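Local coordinates for protein branched-chain-amino-acid aminotransferase (Deinococcus radiodurans, PDB 3UZO) that probably transfers amino groups between branched-chain amino acids and 2-oxoglutarate, using pyridoxal 5'-phosphate as cofactor, in isoleucine and valine biosynthesis, at residues Q117-D120 / A121-V125; E237-G240 / A241-F244; S327-P331 / V332-L336; K348-E352 / G353-K357. All blocks are in the same frame, centred on the assembly; numbering follows the deposited sequence.

Interaction 1: residues Q117-D120 / A121-V125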
loop_
_atom_site.group_PDB
_atom_site.type_symbol
_atom_site.label_atom_id
_atom_site.label_comp_id
_atom_site.label_asym_id
_atom_site.label_seq_id
_atom_site.Cartn_x
_atom_site.Cartn_y
_atom_site.Cartn_z
ATOM N N GLN A 117 5.476 6.228 25.025
ATOM C CA GLN A 117 6.606 6.393 24.128
ATOM C C GLN A 117 6.272 7.268 22.925
ATOM O O GLN A 117 7.129 8.006 22.433
ATOM C CB GLN A 117 7.111 5.024 23.664
ATOM C CG GLN A 117 8.333 5.089 22.730
ATOM C CD GLN A 117 9.037 3.743 22.590
ATOM O OE1 GLN A 117 8.458 2.694 22.876
ATOM N NE2 GLN A 117 10.290 3.770 22.134
ATOM N N PHE A 118 5.030 7.195 22.461
ATOM C CA PHE A 118 4.617 7.980 21.303
ATOM C C PHE A 118 4.644 9.464 21.618
ATOM O O PHE A 118 5.263 10.269 20.900
ATOM C CB PHE A 118 3.207 7.564 20.859
ATOM C CG PHE A 118 2.717 8.264 19.612
ATOM C CD1 PHE A 118 2.774 7.631 18.371
ATOM C CD2 PHE A 118 2.181 9.549 19.679
ATOM C CE1 PHE A 118 2.298 8.268 17.212
ATOM C CE2 PHE A 118 1.702 10.195 18.524
ATOM C CZ PHE A 118 1.762 9.549 17.290
ATOM N N ILE A 119 3.966 9.830 22.696
ATOM C CA ILE A 119 3.891 11.224 23.097
ATOM C C ILE A 119 5.262 11.729 23.532
ATOM O O ILE A 119 5.634 12.867 23.240
ATOM C CB ILE A 119 2.872 11.416 24.236
ATOM C CG1 ILE A 119 1.492 10.918 23.789
ATOM C CG2 ILE A 119 2.795 12.882 24.627
ATOM C CD1 ILE A 119 0.390 11.094 24.831
ATOM N N ASP A 120 6.019 10.891 24.230
ATOM C CA ASP A 120 7.342 11.314 24.664
ATOM C C ASP A 120 8.225 11.591 23.450
ATOM O O ASP A 120 9.041 12.515 23.469
ATOM C CB ASP A 120 7.997 10.249 25.547
ATOM C CG ASP A 120 9.403 10.639 25.965
ATOM O OD1 ASP A 120 10.371 10.157 25.346
ATOM O OD2 ASP A 120 9.534 11.453 26.903
ATOM N N ALA A 121 8.056 10.801 22.392
ATOM C CA ALA A 121 8.852 11.003 21.180
ATOM C C ALA A 121 8.517 12.355 20.528
ATOM O O ALA A 121 9.410 13.098 20.132
ATOM C CB ALA A 121 8.608 9.863 20.187
ATOM N N CYS A 122 7.234 12.681 20.410
ATOM C CA CYS A 122 6.883 13.964 19.816
ATOM C C CYS A 122 7.356 15.124 20.709
ATOM O O CYS A 122 7.848 16.129 20.200
ATOM C CB CYS A 122 5.378 14.049 19.540
ATOM S SG CYS A 122 4.328 13.717 20.940
ATOM N N LEU A 123 7.232 14.985 22.029
ATOM C CA LEU A 123 7.691 16.051 22.926
ATOM C C LEU A 123 9.188 16.281 22.730
ATOM O O LEU A 123 9.634 17.424 22.598
ATOM C CB LEU A 123 7.408 15.698 24.388
ATOM C CG LEU A 123 5.928 15.653 24.781
ATOM C CD1 LEU A 123 5.781 15.137 26.200
ATOM C CD2 LEU A 123 5.324 17.052 24.632
ATOM N N GLN A 124 9.960 15.196 22.703
ATOM C CA GLN A 124 11.403 15.303 22.495
ATOM C C GLN A 124 11.711 16.032 21.195
ATOM O O GLN A 124 12.573 16.907 21.156
ATOM C CB GLN A 124 12.062 13.924 22.444
ATOM C CG GLN A 124 12.216 13.222 23.785
ATOM C CD GLN A 124 13.170 12.040 23.698
ATOM O OE1 GLN A 124 14.309 12.187 23.260
ATOM N NE2 GLN A 124 12.710 10.869 24.117
ATOM N N VAL A 125 11.007 15.668 20.125
ATOM C CA VAL A 125 11.235 16.306 18.831
ATOM C C VAL A 125 10.837 17.776 18.857
ATOM O O VAL A 125 11.573 18.620 18.360
ATOM C CB VAL A 125 10.469 15.564 17.695
ATOM C CG1 VAL A 125 10.585 16.326 16.354
ATOM C CG2 VAL A 125 11.042 14.168 17.539
#
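Gln117 to Asp120 and Ala121 to Val125 form one unbroken run of alpha helix, and the backbone bonds between them follow the i to i+4 pattern. Ala121 N donates to Gln117 O at 2.9 Å, Cys122 N to Phe118 O at 3.2 Å and Gln124 N to Asp120 O at 2.9 Å. The corresponding Leu123-Ile119 bond belongs to the same series, although the position of Ile119 O is less certain in the model.

One side-chain bond repeats this spacing outside the backbone. Gln124 NE2 donates to Asp120 OD1 over 2.7 Å, with an N-H...O angle of 160°. The oxygen is used on its syn side, the donor standing 27° out of the carboxylate plane, while OD1 lies almost within the plane of the Gln124 amide. Asp120 reaches this position because its CG is anti to the backbone N (chi1 178°), which leads the carboxylate along the helix toward Gln124. One residue back, Ile119 and Leu123, also four apart, lie side by side and point the same way, with Ile119 CG2 4.1 Å from Leu123 CD1.

Three buried side chains face helix 94-107 and the sheet: Phe118 packs on Ala98, Met101 and Pro146, Ala121 rests on Phe165 and Val167, and Cys122 meets Leu144. At the start of the segment Gln117 NE2 is bonded to Tyr40 OH and Asp50 O. The arrangement is that of an amphipathic helix lying on an antiparallel sheet, here the domain that carries strands 39-45, 141-151 and 162-172, with an i to i+4 Asp-Gln pair on its outer side.

Interaction 2: residues E237-G240 / A241-F244. With PLP (pyridoxal-5'-phosphate), chain C.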
loop_
_atom_site.group_PDB
_atom_site.type_symbol
_atom_site.label_atom_id
_atom_site.label_comp_id
_atom_site.label_asym_id
_atom_site.label_seq_id
_atom_site.Cartn_x
_atom_site.Cartn_y
_atom_site.Cartn_z
ATOM N N GLU A 237 -17.195 9.116 0.762
ATOM C CA GLU A 237 -16.297 8.496 1.727
ATOM C C GLU A 237 -15.467 9.612 2.358
ATOM O O GLU A 237 -15.746 10.047 3.480
ATOM C CB GLU A 237 -15.383 7.484 1.024
ATOM C CG GLU A 237 -16.089 6.189 0.618
ATOM C CD GLU A 237 -16.007 5.128 1.701
ATOM O OE1 GLU A 237 -14.884 4.632 1.955
ATOM O OE2 GLU A 237 -17.053 4.793 2.301
ATOM N N GLU A 238 -14.463 10.085 1.624
ATOM C CA GLU A 238 -13.587 11.168 2.086
ATOM C C GLU A 238 -12.729 11.642 0.913
ATOM O O GLU A 238 -12.870 11.121 -0.195
ATOM C CB GLU A 238 -12.699 10.685 3.243
ATOM C CG GLU A 238 -11.744 9.547 2.895
ATOM C CD GLU A 238 -10.921 9.082 4.094
ATOM O OE1 GLU A 238 -10.750 9.878 5.049
ATOM O OE2 GLU A 238 -10.428 7.929 4.078
ATOM N N ALA A 239 -11.842 12.608 1.153
ATOM C CA ALA A 239 -10.982 13.154 0.100
ATOM C C ALA A 239 -9.598 12.515 -0.098
ATOM O O ALA A 239 -8.855 12.918 -0.991
ATOM C CB ALA A 239 -10.811 14.649 0.306
ATOM N N GLY A 240 -9.229 11.539 0.718
ATOM C CA GLY A 240 -7.919 10.944 0.516
ATOM C C GLY A 240 -6.801 11.685 1.233
ATOM O O GLY A 240 -5.662 11.222 1.281
ATOM N N ALA A 241 -7.129 12.846 1.785
ATOM C CA ALA A 241 -6.178 13.648 2.541
ATOM C C ALA A 241 -6.991 14.382 3.599
ATOM O O ALA A 241 -6.456 15.188 4.363
ATOM C CB ALA A 241 -5.477 14.644 1.628
ATOM N N ALA A 242 -8.293 14.091 3.627
ATOM C CA ALA A 242 -9.208 14.719 4.579
ATOM C C ALA A 242 -10.580 14.040 4.597
ATOM O O ALA A 242 -11.002 13.449 3.598
ATOM C CB ALA A 242 -9.380 16.192 4.240
ATOM N N ASN A 243 -11.255 14.110 5.742
ATOM C CA ASN A 243 -12.602 13.555 5.871
ATOM C C ASN A 243 -13.503 14.635 5.266
ATOM O O ASN A 243 -13.045 15.739 4.968
ATOM C CB ASN A 243 -12.990 13.343 7.350
ATOM C CG ASN A 243 -12.783 11.904 7.833
ATOM O OD1 ASN A 243 -13.247 11.534 8.922
ATOM N ND2 ASN A 243 -12.091 11.094 7.041
ATOM N N PHE A 244 -14.782 14.316 5.102
ATOM C CA PHE A 244 -15.752 15.242 4.531
ATOM C C PHE A 244 -16.865 15.505 5.530
ATOM O O PHE A 244 -17.238 14.618 6.286
ATOM C CB PHE A 244 -16.365 14.615 3.272
ATOM C CG PHE A 244 -17.520 15.390 2.688
ATOM C CD1 PHE A 244 -17.312 16.316 1.666
ATOM C CD2 PHE A 244 -18.819 15.170 3.133
ATOM C CE1 PHE A 244 -18.395 17.011 1.088
ATOM C CE2 PHE A 244 -19.908 15.857 2.566
ATOM C CZ PHE A 244 -19.694 16.777 1.541
HETATM N N1 PLP C . -8.378 11.240 5.543
HETATM C C2 PLP C . -7.121 10.856 5.067
HETATM C C2A PLP C . -7.058 9.933 3.847
HETATM C C3 PLP C . -5.956 11.349 5.758
HETATM O O3 PLP C . -4.729 11.006 5.331
HETATM C C4 PLP C . -6.107 12.212 6.914
HETATM C C4A PLP C . -4.791 12.708 7.647
HETATM C C5 PLP C . -7.469 12.575 7.350
HETATM C C6 PLP C . -8.574 12.083 6.657
HETATM C C5A PLP C . -7.782 13.447 8.504
HETATM O O4P PLP C . -7.401 12.908 9.741
HETATM P P PLP C . -6.767 13.832 10.868
HETATM O O1P PLP C . -5.498 14.479 10.424
HETATM O O2P PLP C . -6.557 12.827 12.026
HETATM O O3P PLP C . -7.872 14.757 11.292
HETATM O O HOH W 1 -15.198 11.657 5.678
#
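Ala239 N donates to Ala242 O over 2.7 Å with an N-H...O angle of 159°, and the donor sits almost on the extension of the carbonyl bond. This bond closes a tight turn through Gly240 and Ala241. Gly240 has a positive phi (86°), a backbone shape that glycine takes up readily. Just before the turn, two successive residues, Glu237 and Glu238, both hydrogen-bond through their backbones to Tyr227, which makes a classic beta bulge. A water bridges the two arms there, donating to Glu237 O and accepting from Phe244 N.

The turn is pressed against the cofactor. Glu238 OE1 lies 2.8 Å from PLP N1, approaching the pyridine nitrogen from outside the ring, and is also 2.7 Å from Asn243 ND2. Glu238 CG stands between its backbone N and carbonyl carbon (chi1 62°), and the chain beyond is extended, which carries the carboxylate out to the nitrogen. Leu263 N holds the other oxygen, OE2, so the carboxylate is fixed from a second direction. Lys268, through OD1, and Leu263 O, through ND2, hold the Asn243 amide beside both Glu238 OE1 and the cofactor ring.

The backbone of the turn also meets the cofactor. Ala242 CA lies 3.4 Å from PLP C6, and the Gly240-Ala242 backbone packs on one face of the ring. Ala241 also touches the bound glutamate, while Arg100, Tyr207 and Thr267 are among the other residues that bind PLP. A glutamate at the pyridine nitrogen is characteristic of the cofactor site of class-IV, fold-type-IV aminotransferases.

Interaction 3: residues S327-P331 / V332-L336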
loop_
_atom_site.group_PDB
_atom_site.type_symbol
_atom_site.label_atom_id
_atom_site.label_comp_id
_atom_site.label_asym_id
_atom_site.label_seq_id
_atom_site.Cartn_x
_atom_site.Cartn_y
_atom_site.Cartn_z
ATOM N N SER A 327 -16.038 31.206 -3.485
ATOM C CA SER A 327 -15.046 32.177 -3.022
ATOM C C SER A 327 -15.081 32.470 -1.524
ATOM O O SER A 327 -14.074 32.873 -0.946
ATOM C CB SER A 327 -15.215 33.497 -3.783
ATOM O OG SER A 327 -16.428 34.142 -3.435
ATOM N N GLU A 328 -16.235 32.275 -0.896
ATOM C CA GLU A 328 -16.373 32.538 0.530
ATOM C C GLU A 328 -16.832 31.288 1.263
ATOM O O GLU A 328 -17.587 30.490 0.721
ATOM C CB GLU A 328 -17.403 33.644 0.765
ATOM C CG GLU A 328 -17.049 34.985 0.159
ATOM C CD GLU A 328 -15.802 35.584 0.772
ATOM O OE1 GLU A 328 -15.740 35.685 2.015
ATOM O OE2 GLU A 328 -14.887 35.958 0.008
ATOM N N PRO A 329 -16.389 31.112 2.516
ATOM C CA PRO A 329 -16.767 29.951 3.328
ATOM C C PRO A 329 -18.159 30.174 3.910
ATOM O O PRO A 329 -18.572 31.318 4.119
ATOM C CB PRO A 329 -15.717 29.932 4.441
ATOM C CG PRO A 329 -14.665 30.920 3.999
ATOM C CD PRO A 329 -15.406 31.941 3.224
ATOM N N GLY A 330 -18.876 29.092 4.183
ATOM C CA GLY A 330 -20.191 29.237 4.775
ATOM C C GLY A 330 -20.048 29.750 6.198
ATOM O O GLY A 330 -18.951 29.685 6.767
ATOM N N PRO A 331 -21.126 30.273 6.807
ATOM C CA PRO A 331 -21.035 30.782 8.182
ATOM C C PRO A 331 -20.800 29.716 9.252
ATOM O O PRO A 331 -20.097 29.958 10.236
ATOM C CB PRO A 331 -22.358 31.533 8.365
ATOM C CG PRO A 331 -23.299 30.802 7.454
ATOM C CD PRO A 331 -22.454 30.549 6.225
ATOM N N VAL A 332 -21.384 28.536 9.077
ATOM C CA VAL A 332 -21.180 27.487 10.066
ATOM C C VAL A 332 -19.744 26.962 9.977
ATOM O O VAL A 332 -19.113 26.688 11.002
ATOM C CB VAL A 332 -22.184 26.340 9.889
ATOM C CG1 VAL A 332 -21.932 25.261 10.941
ATOM C CG2 VAL A 332 -23.609 26.885 10.020
ATOM N N THR A 333 -19.232 26.846 8.753
ATOM C CA THR A 333 -17.864 26.391 8.512
ATOM C C THR A 333 -16.894 27.341 9.215
ATOM O O THR A 333 -15.958 26.911 9.888
ATOM C CB THR A 333 -17.547 26.385 6.998
ATOM O OG1 THR A 333 -18.316 25.363 6.353
ATOM C CG2 THR A 333 -16.069 26.138 6.748
ATOM N N ARG A 334 -17.125 28.641 9.056
ATOM C CA ARG A 334 -16.276 29.648 9.679
ATOM C C ARG A 334 -16.251 29.501 11.204
ATOM O O ARG A 334 -15.195 29.632 11.831
ATOM C CB ARG A 334 -16.762 31.053 9.313
ATOM C CG ARG A 334 -15.886 32.168 9.866
ATOM C CD ARG A 334 -16.423 33.540 9.487
ATOM N NE ARG A 334 -16.297 33.835 8.060
ATOM C CZ ARG A 334 -15.139 33.956 7.415
ATOM N NH1 ARG A 334 -13.989 33.804 8.061
ATOM N NH2 ARG A 334 -15.126 34.257 6.122
ATOM N N ARG A 335 -17.411 29.233 11.794
ATOM C CA ARG A 335 -17.508 29.074 13.239
ATOM C C ARG A 335 -16.722 27.854 13.707
ATOM O O ARG A 335 -15.954 27.942 14.665
ATOM C CB ARG A 335 -18.971 28.959 13.676
ATOM C CG ARG A 335 -19.772 30.233 13.455
ATOM C CD ARG A 335 -21.146 30.167 14.108
ATOM N NE ARG A 335 -21.056 29.952 15.551
ATOM C CZ ARG A 335 -22.082 30.049 16.394
ATOM N NH1 ARG A 335 -23.291 30.364 15.947
ATOM N NH2 ARG A 335 -21.900 29.828 17.689
ATOM N N LEU A 336 -16.917 26.720 13.040
ATOM C CA LEU A 336 -16.196 25.495 13.394
ATOM C C LEU A 336 -14.687 25.732 13.292
ATOM O O LEU A 336 -13.913 25.313 14.156
ATOM C CB LEU A 336 -16.592 24.350 12.457
ATOM C CG LEU A 336 -18.002 23.762 12.586
ATOM C CD1 LEU A 336 -18.315 22.924 11.358
ATOM C CD2 LEU A 336 -18.099 22.930 13.859
HETATM O O HOH W 2 -18.301 26.469 3.295
#
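Gly330 and Pro331 supply the carbonyls that open the helix: Arg334 N donates to Gly330 O at 3.1 Å, with an N-H...O angle of 158°, and Arg335 N to Pro331 O at 3.2 Å. Gly330 is the N-cap residue and Pro331 begins the helix, a place where the missing amide hydrogen of proline costs no helical bond. A water adds a polar bridge across the start, accepting from Gly330 N at 2.8 Å and donating to Thr333 OG1 at 3.3 Å.

Glu298 meets the same end through both carboxylate oxygens, OE2 with Thr333 OG1 and OE1 with Val332 N; a negative charge at a helix N-terminus would be expected to be favourable there. Farther out, Arg334 bends at chi3 (-69°) and carries its guanidinium back over the preceding loop, NH2 resting 3.7 Å from Pro329 CD. Glu328 OE1 lies near the guanidinium plane at its edge but is 4.4 Å from Arg334 NH2, too far for a salt bridge.

The buried side of the helix start faces the mixed sheet that holds strands 243-248 and 309-316. Val332 touches Ile247 and Leu336 touches Phe245, both on strand 243-248, while Pro329 and Thr333 both meet Pro310 of strand 309-316.

Interaction 4: residues K348-E352 / G353-K357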
loop_
_atom_site.group_PDB
_atom_site.type_symbol
_atom_site.label_atom_id
_atom_site.label_comp_id
_atom_site.label_asym_id
_atom_site.label_seq_id
_atom_site.Cartn_x
_atom_site.Cartn_y
_atom_site.Cartn_z
ATOM N N LYS A 348 -8.658 29.886 22.739
ATOM C CA LYS A 348 -9.955 29.481 23.249
ATOM C C LYS A 348 -9.768 28.352 24.241
ATOM O O LYS A 348 -8.855 27.542 24.113
ATOM C CB LYS A 348 -10.868 29.014 22.112
ATOM C CG LYS A 348 -11.313 30.119 21.175
ATOM C CD LYS A 348 -12.160 29.546 20.046
ATOM C CE LYS A 348 -12.674 30.639 19.126
ATOM N NZ LYS A 348 -13.549 31.607 19.844
ATOM N N GLU A 349 -10.650 28.294 25.226
ATOM C CA GLU A 349 -10.577 27.258 26.240
ATOM C C GLU A 349 -10.605 25.889 25.572
ATOM O O GLU A 349 -11.485 25.599 24.766
ATOM C CB GLU A 349 -11.757 27.395 27.202
ATOM C CG GLU A 349 -11.702 26.458 28.384
ATOM C CD GLU A 349 -12.875 26.654 29.321
ATOM O OE1 GLU A 349 -14.025 26.434 28.890
ATOM O OE2 GLU A 349 -12.645 27.034 30.489
ATOM N N ALA A 350 -9.631 25.052 25.901
ATOM C CA ALA A 350 -9.558 23.716 25.331
ATOM C C ALA A 350 -10.397 22.747 26.147
ATOM O O ALA A 350 -10.502 22.890 27.366
ATOM C CB ALA A 350 -8.124 23.241 25.313
ATOM N N PRO A 351 -11.040 21.773 25.479
ATOM C CA PRO A 351 -11.860 20.773 26.171
ATOM C C PRO A 351 -10.879 19.948 27.002
ATOM O O PRO A 351 -9.708 19.842 26.634
ATOM C CB PRO A 351 -12.447 19.960 25.023
ATOM C CG PRO A 351 -12.561 20.965 23.920
ATOM C CD PRO A 351 -11.256 21.713 24.021
ATOM N N GLU A 352 -11.338 19.365 28.105
ATOM C CA GLU A 352 -10.457 18.571 28.959
ATOM C C GLU A 352 -9.789 17.434 28.186
ATOM O O GLU A 352 -10.429 16.762 27.387
ATOM C CB GLU A 352 -11.248 17.992 30.136
ATOM C CG GLU A 352 -12.097 19.017 30.877
ATOM C CD GLU A 352 -11.304 20.236 31.313
ATOM O OE1 GLU A 352 -10.332 20.074 32.080
ATOM O OE2 GLU A 352 -11.653 21.358 30.889
ATOM N N GLY A 353 -8.497 17.222 28.417
ATOM C CA GLY A 353 -7.809 16.145 27.725
ATOM C C GLY A 353 -7.196 16.573 26.405
ATOM O O GLY A 353 -6.181 16.020 25.982
ATOM N N TRP A 354 -7.823 17.540 25.741
ATOM C CA TRP A 354 -7.295 18.045 24.486
ATOM C C TRP A 354 -6.228 19.031 24.938
ATOM O O TRP A 354 -6.439 19.779 25.890
ATOM C CB TRP A 354 -8.345 18.832 23.696
ATOM C CG TRP A 354 -9.585 18.098 23.262
ATOM C CD1 TRP A 354 -10.163 17.015 23.861
ATOM C CD2 TRP A 354 -10.479 18.501 22.216
ATOM N NE1 TRP A 354 -11.371 16.724 23.255
ATOM C CE2 TRP A 354 -11.586 17.624 22.245
ATOM C CE3 TRP A 354 -10.452 19.525 21.260
ATOM C CZ2 TRP A 354 -12.661 17.744 21.355
ATOM C CZ3 TRP A 354 -11.520 19.644 20.375
ATOM C CH2 TRP A 354 -12.610 18.757 20.431
ATOM N N ILE A 355 -5.095 19.020 24.258
ATOM C CA ILE A 355 -3.978 19.918 24.545
ATOM C C ILE A 355 -3.001 19.479 25.632
ATOM O O ILE A 355 -3.338 19.342 26.817
ATOM C CB ILE A 355 -4.460 21.383 24.842
ATOM C CG1 ILE A 355 -3.457 22.381 24.268
ATOM C CG2 ILE A 355 -4.570 21.641 26.338
ATOM C CD1 ILE A 355 -2.058 22.241 24.816
ATOM N N VAL A 356 -1.776 19.253 25.189
ATOM C CA VAL A 356 -0.679 18.874 26.053
ATOM C C VAL A 356 0.339 19.996 25.885
ATOM O O VAL A 356 0.790 20.275 24.768
ATOM C CB VAL A 356 -0.042 17.548 25.610
ATOM C CG1 VAL A 356 1.260 17.322 26.364
ATOM C CG2 VAL A 356 -1.014 16.395 25.850
ATOM N N LYS A 357 0.669 20.662 26.984
ATOM C CA LYS A 357 1.646 21.749 26.957
ATOM C C LYS A 357 3.032 21.131 26.853
ATOM O O LYS A 357 3.385 20.254 27.638
ATOM C CB LYS A 357 1.538 22.593 28.232
ATOM C CG LYS A 357 0.287 23.461 28.302
ATOM C CD LYS A 357 0.331 24.560 27.243
ATOM C CE LYS A 357 -0.898 25.451 27.292
ATOM N NZ LYS A 357 -0.850 26.530 26.257
#
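This is a type II beta turn, Pro351 to Trp354, whose end residues meet in a CH-pi contact, in the chain that links helix 331-344 to the short strand 356-357 near the C-terminus. The turn is closed by Trp354 N donating to Pro351 O at 3.1 Å; the bond is bent, with an N-H...O angle of 144° and the donor well above the carbonyl plane. Gly353, third in the turn, has the positive phi that type II turns need there and glycine readily takes.

The proline ring lies over one face of the indole. Pro351 CB stands 3.6 Å from the centroid of the five-membered ring and only 5° off its normal, a well-centred contact, while Pro351 CD reaches Trp354 CE3 at 3.6 Å. Trp354 CG is anti to its carbonyl carbon, which folds the indole back across the turn onto the proline. Beside this pair, Ala350 CB touches Ile355 CG2 at 4.0 Å.

Trp354 also forms a cation-pi contact with Arg93 and meets the ring of Trp273 with planes about 65° apart, and Pro351 packs on Ile343. The bent closing bond is supplemented by the proline-indole contact, in which polarised C-H groups meet the electron-rich indole, as the Arg93 cation also does.

In the fold
The four contacts are local pieces of one chain, in sequence order and spread across it. Interaction 2 forms part of the cofactor site itself. Interactions 1 and 4 stand farther from the cofactor: the side chain of Phe118 is about 10 Å from the bound PLP and that of Trp354 about 11 Å. These two come closest of any pair, with nearest atoms about 4 Å apart although they do not touch. Interaction 3 lies about 34 Å from interaction 1 (centre to centre), across the centre of the chain; its nearest atoms are about 10 Å from interaction 2. Helix 331-344, started by interaction 3, leads on along the chain to interaction 4, about 6 Å away at the nearest atoms.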